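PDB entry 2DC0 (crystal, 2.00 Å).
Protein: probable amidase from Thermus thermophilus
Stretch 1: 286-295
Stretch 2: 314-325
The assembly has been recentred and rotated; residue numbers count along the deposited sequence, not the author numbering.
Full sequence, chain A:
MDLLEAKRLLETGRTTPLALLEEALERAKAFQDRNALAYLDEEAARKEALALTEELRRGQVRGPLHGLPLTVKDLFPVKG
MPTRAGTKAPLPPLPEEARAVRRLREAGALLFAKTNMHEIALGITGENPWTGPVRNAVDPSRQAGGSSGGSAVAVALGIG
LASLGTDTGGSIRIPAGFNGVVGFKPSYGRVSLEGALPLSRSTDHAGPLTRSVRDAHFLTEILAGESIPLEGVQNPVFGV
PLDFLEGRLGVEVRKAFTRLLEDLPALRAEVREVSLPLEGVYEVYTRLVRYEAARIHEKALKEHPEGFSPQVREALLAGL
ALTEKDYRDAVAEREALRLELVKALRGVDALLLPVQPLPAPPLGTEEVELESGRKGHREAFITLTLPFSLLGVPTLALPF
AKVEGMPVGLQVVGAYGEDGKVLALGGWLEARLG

Stretch 1, residues 286-295: TRLVRYEAAR
Stretch 2, residues 314-325: EALLAGLALTEK

Helix 286-295 crosses helix 314-321 nearly at right angles (signed crossing angle -96°), with axes 7.4 Å apart at closest approach. Such closeness needs small residues. Gly 319 lies against Tyr 291, their CA atoms 4.3 Å apart. Gly 319 CA makes a CA-H...O contact with Arg 290 O at 3.4 Å; a CB there would clash with this oxygen and with Ala 294 CB. Ala 294 points toward the second helix, its CB 3.4 Å from Leu 316 O and 3.7 Å from Leu 320 CD2.

Arg 295 supplies the hydrogen bonds across the contact. Its chi1 and chi2 are both m, chi3 is t and chi4 is -66°, a folded chain that brings the guanidinium edge to the carbonyls of Gly 319 and Leu 322. Arg 295 NH1 donates to Gly 319 O (2.9 Å) and Arg 295 NH2 to Leu 322 O (2.9 Å). Leu 320 CD2 lies over one guanidinium face.

Leu 322 is not helical, with phi/psi -82/136. The m,t side chain places Leu 322 CD1 3.7 Å from Arg 287 CB. Tyr 291 is t with chi2 85°; its ring reaches along the following turn, CE1 3.5 Å from Thr 323 O and OH 3.6 Å from Glu 324 CB.

Arg 290 is extended (m,t,t), its NH1 4.0 Å from Ala 318 CB. Thr 323 (p) caps the next helix: Lys 325 N donates weakly to Thr 323 OG1 (3.3 Å). The contact buries 607 Å², both sides summed.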

# COMPACT_ATOMS: atom_id res chain seq x y z
N THR A 286 -9.02 12.23 5.51
CA THR A 286 -10.03 13.23 5.20
C THR A 286 -9.80 13.94 3.87
O THR A 286 -10.70 14.00 3.03
CB THR A 286 -10.13 14.26 6.32
OG1 THR A 286 -10.49 13.59 7.53
CG2 THR A 286 -11.18 15.32 6.00
N ARG A 287 -8.59 14.46 3.66
CA ARG A 287 -8.29 15.16 2.42
C ARG A 287 -8.35 14.25 1.21
O ARG A 287 -8.92 14.61 0.18
CB ARG A 287 -6.92 15.83 2.51
CG ARG A 287 -6.79 16.78 3.68
CD ARG A 287 -5.54 17.65 3.59
NE ARG A 287 -5.48 18.58 4.72
CZ ARG A 287 -4.76 19.70 4.72
NH1 ARG A 287 -4.04 20.03 3.66
NH2 ARG A 287 -4.76 20.48 5.79
N LEU A 288 -7.77 13.06 1.33
CA LEU A 288 -7.75 12.12 0.22
C LEU A 288 -9.16 11.73 -0.21
O LEU A 288 -9.49 11.79 -1.39
CB LEU A 288 -6.94 10.88 0.61
CG LEU A 288 -6.50 10.00 -0.57
CD1 LEU A 288 -5.33 9.11 -0.17
CD2 LEU A 288 -7.69 9.17 -1.02
N VAL A 289 -10.00 11.33 0.75
CA VAL A 289 -11.37 10.92 0.46
C VAL A 289 -12.25 12.07 -0.03
O VAL A 289 -12.96 11.93 -1.03
CB VAL A 289 -12.01 10.26 1.71
CG1 VAL A 289 -13.52 10.11 1.53
CG2 VAL A 289 -11.38 8.87 1.93
N ARG A 290 -12.22 13.21 0.66
CA ARG A 290 -13.05 14.34 0.24
C ARG A 290 -12.68 14.81 -1.16
O ARG A 290 -13.55 15.20 -1.94
CB ARG A 290 -12.92 15.50 1.23
CG ARG A 290 -13.60 15.20 2.56
CD ARG A 290 -13.50 16.37 3.51
NE ARG A 290 -14.29 16.13 4.72
CZ ARG A 290 -14.26 16.93 5.78
NH1 ARG A 290 -13.49 18.01 5.78
NH2 ARG A 290 -15.01 16.64 6.84
N TYR A 291 -11.39 14.78 -1.49
CA TYR A 291 -10.94 15.19 -2.81
C TYR A 291 -11.56 14.29 -3.87
O TYR A 291 -12.14 14.77 -4.85
CB TYR A 291 -9.42 15.13 -2.94
CG TYR A 291 -8.91 15.54 -4.31
CD1 TYR A 291 -8.69 16.88 -4.62
CD2 TYR A 291 -8.70 14.59 -5.32
CE1 TYR A 291 -8.26 17.27 -5.90
CE2 TYR A 291 -8.28 14.97 -6.60
CZ TYR A 291 -8.07 16.31 -6.88
OH TYR A 291 -7.66 16.69 -8.13
N GLU A 292 -11.42 12.97 -3.69
CA GLU A 292 -11.97 12.02 -4.66
C GLU A 292 -13.49 12.07 -4.71
O GLU A 292 -14.08 12.03 -5.79
CB GLU A 292 -11.51 10.58 -4.34
CG GLU A 292 -10.00 10.34 -4.46
CD GLU A 292 -9.60 8.86 -4.39
OE1 GLU A 292 -10.45 8.01 -4.04
OE2 GLU A 292 -8.43 8.55 -4.68
N ALA A 293 -14.13 12.17 -3.54
CA ALA A 293 -15.58 12.21 -3.48
C ALA A 293 -16.15 13.45 -4.17
O ALA A 293 -17.17 13.38 -4.85
CB ALA A 293 -16.04 12.17 -2.02
N ALA A 294 -15.49 14.58 -3.98
CA ALA A 294 -15.95 15.82 -4.59
C ALA A 294 -15.90 15.74 -6.12
O ALA A 294 -16.76 16.28 -6.81
CB ALA A 294 -15.13 17.00 -4.10
N ARG A 295 -14.89 15.06 -6.66
CA ARG A 295 -14.78 14.96 -8.10
C ARG A 295 -15.85 14.02 -8.67
O ARG A 295 -16.21 14.13 -9.85
CB ARG A 295 -13.37 14.51 -8.49
CG ARG A 295 -12.27 15.46 -7.97
CD ARG A 295 -12.58 16.90 -8.37
NE ARG A 295 -11.63 17.92 -7.92
CZ ARG A 295 -11.39 18.26 -6.66
NH1 ARG A 295 -12.02 17.64 -5.66
NH2 ARG A 295 -10.56 19.26 -6.38
N GLU A 314 -21.09 20.63 2.74
CA GLU A 314 -19.90 21.25 3.29
C GLU A 314 -18.67 20.36 3.07
O GLU A 314 -17.59 20.86 2.71
CB GLU A 314 -20.09 21.52 4.79
CG GLU A 314 -18.81 21.93 5.51
CD GLU A 314 -19.05 22.27 6.97
OE1 GLU A 314 -19.86 21.57 7.61
OE2 GLU A 314 -18.41 23.22 7.48
N ALA A 315 -18.82 19.06 3.29
CA ALA A 315 -17.71 18.13 3.10
C ALA A 315 -17.30 18.08 1.63
O ALA A 315 -16.11 18.08 1.31
CB ALA A 315 -18.10 16.72 3.58
N LEU A 316 -18.28 18.05 0.74
CA LEU A 316 -17.99 18.02 -0.69
C LEU A 316 -17.28 19.31 -1.11
O LEU A 316 -16.33 19.28 -1.90
CB LEU A 316 -19.27 17.82 -1.50
CG LEU A 316 -19.85 16.41 -1.48
CD1 LEU A 316 -21.13 16.37 -2.31
CD2 LEU A 316 -18.83 15.41 -2.04
N LEU A 317 -17.73 20.45 -0.58
CA LEU A 317 -17.12 21.74 -0.91
C LEU A 317 -15.68 21.78 -0.41
O LEU A 317 -14.80 22.35 -1.06
CB LEU A 317 -17.92 22.89 -0.30
CG LEU A 317 -19.28 23.13 -0.97
CD1 LEU A 317 -20.08 24.15 -0.18
CD2 LEU A 317 -19.05 23.60 -2.40
N ALA A 318 -15.45 21.18 0.75
CA ALA A 318 -14.10 21.13 1.30
C ALA A 318 -13.26 20.31 0.34
O ALA A 318 -12.07 20.58 0.15
CB ALA A 318 -14.12 20.49 2.69
N GLY A 319 -13.88 19.31 -0.29
CA GLY A 319 -13.18 18.47 -1.24
C GLY A 319 -12.81 19.22 -2.51
O GLY A 319 -11.77 18.96 -3.13
N LEU A 320 -13.66 20.17 -2.91
CA LEU A 320 -13.41 20.97 -4.10
C LEU A 320 -12.41 22.08 -3.82
O LEU A 320 -11.78 22.61 -4.73
CB LEU A 320 -14.71 21.59 -4.61
CG LEU A 320 -15.70 20.62 -5.26
CD1 LEU A 320 -16.91 21.39 -5.77
CD2 LEU A 320 -15.02 19.89 -6.41
N ALA A 321 -12.28 22.43 -2.54
CA ALA A 321 -11.36 23.48 -2.11
C ALA A 321 -9.93 22.93 -2.07
O ALA A 321 -8.96 23.69 -2.10
CB ALA A 321 -11.76 24.00 -0.72
N LEU A 322 -9.82 21.60 -1.99
CA LEU A 322 -8.51 20.94 -2.01
C LEU A 322 -8.11 20.84 -3.47
O LEU A 322 -8.93 20.47 -4.31
CB LEU A 322 -8.61 19.54 -1.39
CG LEU A 322 -8.97 19.48 0.10
CD1 LEU A 322 -9.19 18.04 0.54
CD2 LEU A 322 -7.83 20.11 0.90
N THR A 323 -6.86 21.15 -3.77
CA THR A 323 -6.36 21.10 -5.14
C THR A 323 -5.68 19.77 -5.43
O THR A 323 -5.53 18.94 -4.54
CB THR A 323 -5.33 22.20 -5.37
OG1 THR A 323 -4.20 21.96 -4.52
CG2 THR A 323 -5.92 23.56 -5.05
N GLU A 324 -5.27 19.57 -6.68
CA GLU A 324 -4.60 18.34 -7.06
C GLU A 324 -3.27 18.22 -6.32
O GLU A 324 -2.75 17.12 -6.13
CB GLU A 324 -4.42 18.27 -8.59
CG GLU A 324 -3.55 19.36 -9.22
CD GLU A 324 -2.07 19.11 -9.00
OE1 GLU A 324 -1.61 17.98 -9.28
OE2 GLU A 324 -1.37 20.04 -8.55
N LYS A 325 -2.72 19.35 -5.88
CA LYS A 325 -1.47 19.34 -5.11
C LYS A 325 -1.76 18.73 -3.74
O LYS A 325 -0.98 17.92 -3.24
CB LYS A 325 -0.92 20.77 -4.94
CG LYS A 325 0.28 20.88 -3.99
CD LYS A 325 1.48 20.08 -4.48
CE LYS A 325 2.74 20.35 -3.64
NZ LYS A 325 2.62 19.88 -2.23